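Local coordinates for transcriptional regulator (Corynebacterium diphtheriae, PDB 3LMM), which is of unknown function but is probably a transcriptional regulator, combining Schlafen AlbA_2-like, RecG C-terminal-like and helix-turn-helix parts, at residues A[243-248]-A[321-326]; A[278-283]-A[293-298]. All coordinates share one frame; numbering follows the deposited sequence.

Contact 1 of 2, residues A[243-248]-A[321-326]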
loop_
_atom_site.group_PDB
_atom_site.type_symbol
_atom_site.label_atom_id
_atom_site.label_comp_id
_atom_site.label_asym_id
_atom_site.label_seq_id
_atom_site.Cartn_x
_atom_site.Cartn_y
_atom_site.Cartn_z
ATOM N N SER A 243 11.330 -24.834 5.792
ATOM C CA SER A 243 11.187 -26.263 6.069
ATOM C C SER A 243 10.306 -26.898 5.001
ATOM O O SER A 243 9.092 -26.722 5.000
ATOM C CB SER A 243 10.536 -26.498 7.431
ATOM O OG SER A 243 11.351 -26.024 8.485
ATOM N N ILE A 244 10.930 -27.649 4.100
ATOM C CA ILE A 244 10.246 -28.329 3.001
ATOM C C ILE A 244 9.589 -29.629 3.434
ATOM O O ILE A 244 10.263 -30.550 3.880
ATOM C CB ILE A 244 11.238 -28.680 1.916
ATOM C CG1 ILE A 244 11.875 -27.398 1.377
ATOM C CG2 ILE A 244 10.558 -29.522 0.845
ATOM C CD1 ILE A 244 13.153 -27.651 0.624
ATOM N N PHE A 245 8.281 -29.715 3.263
ATOM C CA PHE A 245 7.554 -30.914 3.637
ATOM C C PHE A 245 7.137 -31.711 2.418
ATOM O O PHE A 245 7.214 -31.237 1.287
ATOM C CB PHE A 245 6.310 -30.549 4.423
ATOM C CG PHE A 245 6.588 -30.141 5.828
ATOM C CD1 PHE A 245 6.793 -31.104 6.808
ATOM C CD2 PHE A 245 6.621 -28.794 6.181
ATOM C CE1 PHE A 245 7.019 -30.736 8.118
ATOM C CE2 PHE A 245 6.849 -28.407 7.490
ATOM C CZ PHE A 245 7.047 -29.378 8.463
ATOM N N ASP A 246 6.674 -32.929 2.653
ATOM C CA ASP A 246 6.245 -33.763 1.550
ATOM C C ASP A 246 4.745 -33.569 1.363
ATOM O O ASP A 246 4.240 -33.547 0.242
ATOM C CB ASP A 246 6.604 -35.220 1.845
ATOM C CG ASP A 246 6.518 -36.108 0.616
ATOM O OD1 ASP A 246 6.799 -35.615 -0.512
ATOM O OD2 ASP A 246 6.204 -37.311 0.791
ATOM N N VAL A 247 4.038 -33.413 2.474
ATOM C CA VAL A 247 2.601 -33.192 2.432
ATOM C C VAL A 247 2.112 -32.637 3.778
ATOM O O VAL A 247 2.621 -33.008 4.835
ATOM C CB VAL A 247 1.844 -34.504 2.040
ATOM C CG1 VAL A 247 2.129 -35.602 3.037
ATOM C CG2 VAL A 247 0.347 -34.233 1.925
ATOM N N HIS A 248 1.149 -31.717 3.727
ATOM C CA HIS A 248 0.609 -31.096 4.933
ATOM C C HIS A 248 0.268 -32.179 5.930
ATOM O O HIS A 248 -0.807 -32.772 5.860
ATOM C CB HIS A 248 -0.648 -30.273 4.605
ATOM C CG HIS A 248 -1.216 -29.537 5.785
ATOM N ND1 HIS A 248 -0.461 -28.702 6.583
ATOM C CD2 HIS A 248 -2.468 -29.513 6.302
ATOM C CE1 HIS A 248 -1.221 -28.198 7.541
ATOM N NE2 HIS A 248 -2.444 -28.674 7.392
ATOM N N ASP A 321 8.479 -18.651 10.463
ATOM C CA ASP A 321 8.458 -20.051 10.067
ATOM C C ASP A 321 7.789 -20.135 8.712
ATOM O O ASP A 321 6.594 -19.860 8.594
ATOM C CB ASP A 321 7.655 -20.874 11.091
ATOM C CG ASP A 321 7.572 -22.351 10.736
ATOM O OD1 ASP A 321 6.863 -23.109 11.446
ATOM O OD2 ASP A 321 8.220 -22.760 9.748
ATOM N N VAL A 322 8.562 -20.475 7.686
ATOM C CA VAL A 322 7.997 -20.633 6.351
ATOM C C VAL A 322 8.200 -22.074 5.930
ATOM O O VAL A 322 9.323 -22.571 5.938
ATOM C CB VAL A 322 8.628 -19.650 5.279
ATOM C CG1 VAL A 322 10.123 -19.554 5.442
ATOM C CG2 VAL A 322 8.285 -20.127 3.870
ATOM N N ARG A 323 7.100 -22.754 5.618
ATOM C CA ARG A 323 7.180 -24.135 5.173
ATOM C C ARG A 323 6.550 -24.263 3.800
ATOM O O ARG A 323 5.642 -23.514 3.448
ATOM C CB ARG A 323 6.513 -25.111 6.163
ATOM C CG ARG A 323 5.133 -24.740 6.653
ATOM C CD ARG A 323 5.210 -23.836 7.872
ATOM N NE ARG A 323 5.742 -24.497 9.069
ATOM C CZ ARG A 323 5.120 -25.465 9.736
ATOM N NH1 ARG A 323 3.933 -25.906 9.325
ATOM N NH2 ARG A 323 5.682 -25.975 10.824
ATOM N N TRP A 324 7.068 -25.210 3.027
ATOM C CA TRP A 324 6.612 -25.469 1.674
ATOM C C TRP A 324 6.137 -26.909 1.552
ATOM O O TRP A 324 6.874 -27.830 1.884
ATOM C CB TRP A 324 7.764 -25.232 0.706
ATOM C CG TRP A 324 7.463 -25.626 -0.685
ATOM C CD1 TRP A 324 7.517 -26.885 -1.219
ATOM C CD2 TRP A 324 7.040 -24.766 -1.734
ATOM N NE1 TRP A 324 7.151 -26.860 -2.542
ATOM C CE2 TRP A 324 6.854 -25.567 -2.886
ATOM C CE3 TRP A 324 6.795 -23.393 -1.817
ATOM C CZ2 TRP A 324 6.440 -25.034 -4.110
ATOM C CZ3 TRP A 324 6.381 -22.864 -3.029
ATOM C CH2 TRP A 324 6.208 -23.681 -4.161
ATOM N N ILE A 325 4.918 -27.104 1.063
ATOM C CA ILE A 325 4.366 -28.448 0.896
ATOM C C ILE A 325 4.489 -28.915 -0.545
ATOM O O ILE A 325 3.819 -28.390 -1.429
ATOM C CB ILE A 325 2.897 -28.474 1.261
ATOM C CG1 ILE A 325 2.699 -27.718 2.561
ATOM C CG2 ILE A 325 2.425 -29.892 1.416
ATOM C CD1 ILE A 325 3.647 -28.137 3.609
ATOM N N GLU A 326 5.320 -29.925 -0.771
ATOM C CA GLU A 326 5.558 -30.454 -2.113
ATOM C C GLU A 326 4.342 -30.864 -2.937
ATOM O O GLU A 326 4.043 -30.255 -3.960
ATOM C CB GLU A 326 6.499 -31.654 -2.030
ATOM C CG GLU A 326 7.926 -31.320 -1.650
ATOM C CD GLU A 326 8.722 -30.754 -2.805
ATOM O OE1 GLU A 326 8.840 -31.454 -3.834
ATOM O OE2 GLU A 326 9.230 -29.615 -2.688
#
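Ser243, Ile244 and Phe245 pair in parallel with Arg323, Trp324 and Ile325, joining strands 240-245 and 320-325 of a six-stranded mixed sheet; the second strand falls largely in a part that probably resembles the C-terminal region of RecG helicases. Four backbone hydrogen bonds form the ladder: Ser243 N to Val322 O, Trp324 N to Ser243 O, Phe245 N to Trp324 O (2.7 Å) and Glu326 N to Phe245 O. The main side-chain contact is on the face of Phe245, Arg323 and Ile325. Phe245 CG, anti to the carbonyl carbon (chi1 -75°), turns back along the strand on the side of Arg323. Arg323 CB meets the ring at its edge, 3.6 Å from CE2, while CE2 lies over the centre of the guanidinium, the planes 58° apart. Ile325 CD1 is 3.7 Å from Phe245 CB. On the face of Ile244 and Trp324, both side chains pack on Val278. Within its own strand Arg323 NE forms a salt bridge with Asp321, the straighter bond going to OD2 (3.1 Å) and a weak one to OD1. At the strand's end Glu326 CG lies 4.0 Å from Ile244 CG2, and OE2 pairs with Lys280. Main-chain bonds thus set the parallel register, and no salt bridge crosses between the strands.

Contact 2 of 2, residues A[278-283]-A[293-298]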
loop_
_atom_site.group_PDB
_atom_site.type_symbol
_atom_site.label_atom_id
_atom_site.label_comp_id
_atom_site.label_asym_id
_atom_site.label_seq_id
_atom_site.Cartn_x
_atom_site.Cartn_y
_atom_site.Cartn_z
ATOM N N VAL A 278 12.806 -24.411 -4.682
ATOM C CA VAL A 278 11.741 -25.244 -4.172
ATOM C C VAL A 278 10.511 -25.021 -5.023
ATOM O O VAL A 278 9.723 -25.940 -5.240
ATOM C CB VAL A 278 11.453 -24.871 -2.722
ATOM C CG1 VAL A 278 10.404 -25.781 -2.146
ATOM C CG2 VAL A 278 12.740 -24.959 -1.924
ATOM N N ASN A 279 10.359 -23.790 -5.501
ATOM C CA ASN A 279 9.236 -23.438 -6.349
ATOM C C ASN A 279 9.442 -24.052 -7.730
ATOM O O ASN A 279 9.535 -23.353 -8.736
ATOM C CB ASN A 279 9.122 -21.934 -6.480
ATOM C CG ASN A 279 7.742 -21.510 -6.875
ATOM O OD1 ASN A 279 7.455 -20.328 -7.016
ATOM N ND2 ASN A 279 6.866 -22.480 -7.050
ATOM N N LYS A 280 9.507 -25.380 -7.734
ATOM C CA LYS A 280 9.717 -26.220 -8.910
ATOM C C LYS A 280 9.535 -25.591 -10.287
ATOM O O LYS A 280 10.473 -25.618 -11.088
ATOM C CB LYS A 280 8.845 -27.466 -8.802
ATOM C CG LYS A 280 9.101 -28.272 -7.547
ATOM C CD LYS A 280 8.039 -29.342 -7.376
ATOM C CE LYS A 280 7.954 -29.792 -5.929
ATOM N NZ LYS A 280 7.659 -28.636 -5.024
ATOM N N ASN A 281 8.350 -25.058 -10.588
ATOM C CA ASN A 281 8.111 -24.442 -11.902
ATOM C C ASN A 281 7.993 -25.428 -13.081
ATOM O O ASN A 281 8.997 -25.882 -13.631
ATOM C CB ASN A 281 9.207 -23.397 -12.164
ATOM C CG ASN A 281 9.488 -23.177 -13.638
ATOM O OD1 ASN A 281 8.571 -23.112 -14.453
ATOM N ND2 ASN A 281 10.763 -23.037 -13.982
ATOM N N ASN A 282 6.756 -25.730 -13.473
ATOM C CA ASN A 282 6.498 -26.663 -14.559
ATOM C C ASN A 282 6.058 -25.998 -15.869
ATOM O O ASN A 282 5.686 -24.828 -15.900
ATOM C CB ASN A 282 5.453 -27.687 -14.121
ATOM C CG ASN A 282 4.350 -27.065 -13.306
ATOM O OD1 ASN A 282 3.829 -26.021 -13.663
ATOM N ND2 ASN A 282 3.993 -27.704 -12.192
ATOM N N THR A 283 6.086 -26.762 -16.955
ATOM C CA THR A 283 5.738 -26.227 -18.261
ATOM C C THR A 283 4.289 -26.450 -18.695
ATOM O O THR A 283 3.783 -27.574 -18.660
ATOM C CB THR A 283 6.696 -26.794 -19.337
ATOM O OG1 THR A 283 6.364 -28.158 -19.600
ATOM C CG2 THR A 283 8.147 -26.734 -18.848
ATOM N N VAL A 293 5.990 -22.115 -16.124
ATOM C CA VAL A 293 5.221 -21.408 -15.089
ATOM C C VAL A 293 5.454 -22.001 -13.690
ATOM O O VAL A 293 5.152 -23.172 -13.453
ATOM C CB VAL A 293 3.715 -21.514 -15.384
ATOM C CG1 VAL A 293 2.928 -20.829 -14.303
ATOM C CG2 VAL A 293 3.412 -20.948 -16.745
ATOM N N PRO A 294 5.974 -21.196 -12.737
ATOM C CA PRO A 294 6.206 -21.743 -11.387
ATOM C C PRO A 294 4.941 -22.199 -10.626
ATOM O O PRO A 294 3.839 -21.718 -10.888
ATOM C CB PRO A 294 6.965 -20.615 -10.678
ATOM C CG PRO A 294 6.490 -19.383 -11.375
ATOM C CD PRO A 294 6.414 -19.792 -12.830
ATOM N N GLU A 295 5.118 -23.141 -9.699
ATOM C CA GLU A 295 4.021 -23.675 -8.897
ATOM C C GLU A 295 3.201 -22.558 -8.302
ATOM O O GLU A 295 2.008 -22.705 -8.075
ATOM C CB GLU A 295 4.541 -24.531 -7.757
ATOM C CG GLU A 295 5.482 -25.633 -8.147
ATOM C CD GLU A 295 5.100 -26.922 -7.477
ATOM O OE1 GLU A 295 4.035 -27.465 -7.859
ATOM O OE2 GLU A 295 5.839 -27.374 -6.567
ATOM N N ILE A 296 3.862 -21.461 -7.966
ATOM C CA ILE A 296 3.144 -20.297 -7.465
ATOM C C ILE A 296 3.872 -19.060 -7.962
ATOM O O ILE A 296 5.098 -18.974 -7.894
ATOM C CB ILE A 296 2.984 -20.274 -5.913
ATOM C CG1 ILE A 296 4.317 -20.144 -5.216
ATOM C CG2 ILE A 296 2.286 -21.537 -5.449
ATOM C CD1 ILE A 296 4.153 -20.161 -3.694
ATOM N N PRO A 297 3.122 -18.095 -8.502
ATOM C CA PRO A 297 3.713 -16.860 -9.024
ATOM C C PRO A 297 4.774 -16.224 -8.145
ATOM O O PRO A 297 4.505 -15.830 -7.018
ATOM C CB PRO A 297 2.504 -15.962 -9.240
ATOM C CG PRO A 297 1.454 -16.534 -8.303
ATOM C CD PRO A 297 1.653 -18.008 -8.470
ATOM N N ARG A 298 5.981 -16.122 -8.688
ATOM C CA ARG A 298 7.109 -15.534 -7.978
ATOM C C ARG A 298 6.719 -14.310 -7.135
ATOM O O ARG A 298 7.028 -14.236 -5.940
ATOM C CB ARG A 298 8.195 -15.161 -8.986
ATOM C CG ARG A 298 8.790 -16.374 -9.674
ATOM C CD ARG A 298 9.867 -16.986 -8.818
ATOM N NE ARG A 298 10.004 -18.429 -9.011
ATOM C CZ ARG A 298 10.454 -19.005 -10.122
ATOM N NH1 ARG A 298 10.537 -20.330 -10.189
ATOM N NH2 ARG A 298 10.811 -18.257 -11.160
#
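The base of the β-hairpin formed by strands 282-286 and 289-293 is closed by Asn282 and Val293, an antiparallel hydrogen-bonded pair. Val293 N donates to Asn282 O at 2.7 Å, with an N-H...O angle of 166°; the return bond, Asn282 N to Val293 O at 3.0 Å, is weak. Beyond this pair the chains separate into loops that lead back to helix 264-278 and on to helix 298-311. Asn281 covers the start of the second loop, its CB 3.5 Å from Pro294 CA. Asn279, the centre of an inverse gamma turn just after its helix, sends its side chain among Pro294, Glu295 and Ile296; CG is anti to the backbone N (chi1 -158°). The Asn279 and Glu295 side chains run alongside in opposite senses. Glu295 ends in the one salt bridge across the contact, OE2 to Lys280 NZ at 2.7 Å, met nearly along the C-O axis of the carboxylate. The Lys280 chain crosses Glu295 obliquely, with CD 3.8 Å from Glu295 CD, and bends at its last torsion (chi4 58°), but this lysine is poorly ordered and the details of its placement are less certain. Glu295 OE1 bonds to Ser329 OG, so both side chains also reach the turn between strands 320-325 and 330-336. Arg298 lays its guanidinium over Pro294 CB, off towards the rim, and brings NH1 edge-on to within 3.5 Å of Asn279 O. This is the base of a two-stranded β-hairpin inserted between two helices.

In the fold
Both contacts are partly buried and lie on the same side of the chain's centre, their own centres about 15 Å apart. Contact 1 belongs to the main mixed sheet and relies on a regular parallel backbone ladder; contact 2 has a single antiparallel pair and leans on loop side chains, including a buried glutamate. The hairpin and its two flanking helices all fall within the chain that connects the strands of contact 1. The two meet directly: Trp324 packs against Asn279 and Lys280, and a lysine of contact 2 pairs with a carboxylate of contact 1. Aromatic packing and a salt bridge thereby join the sheet to the base of the hairpin.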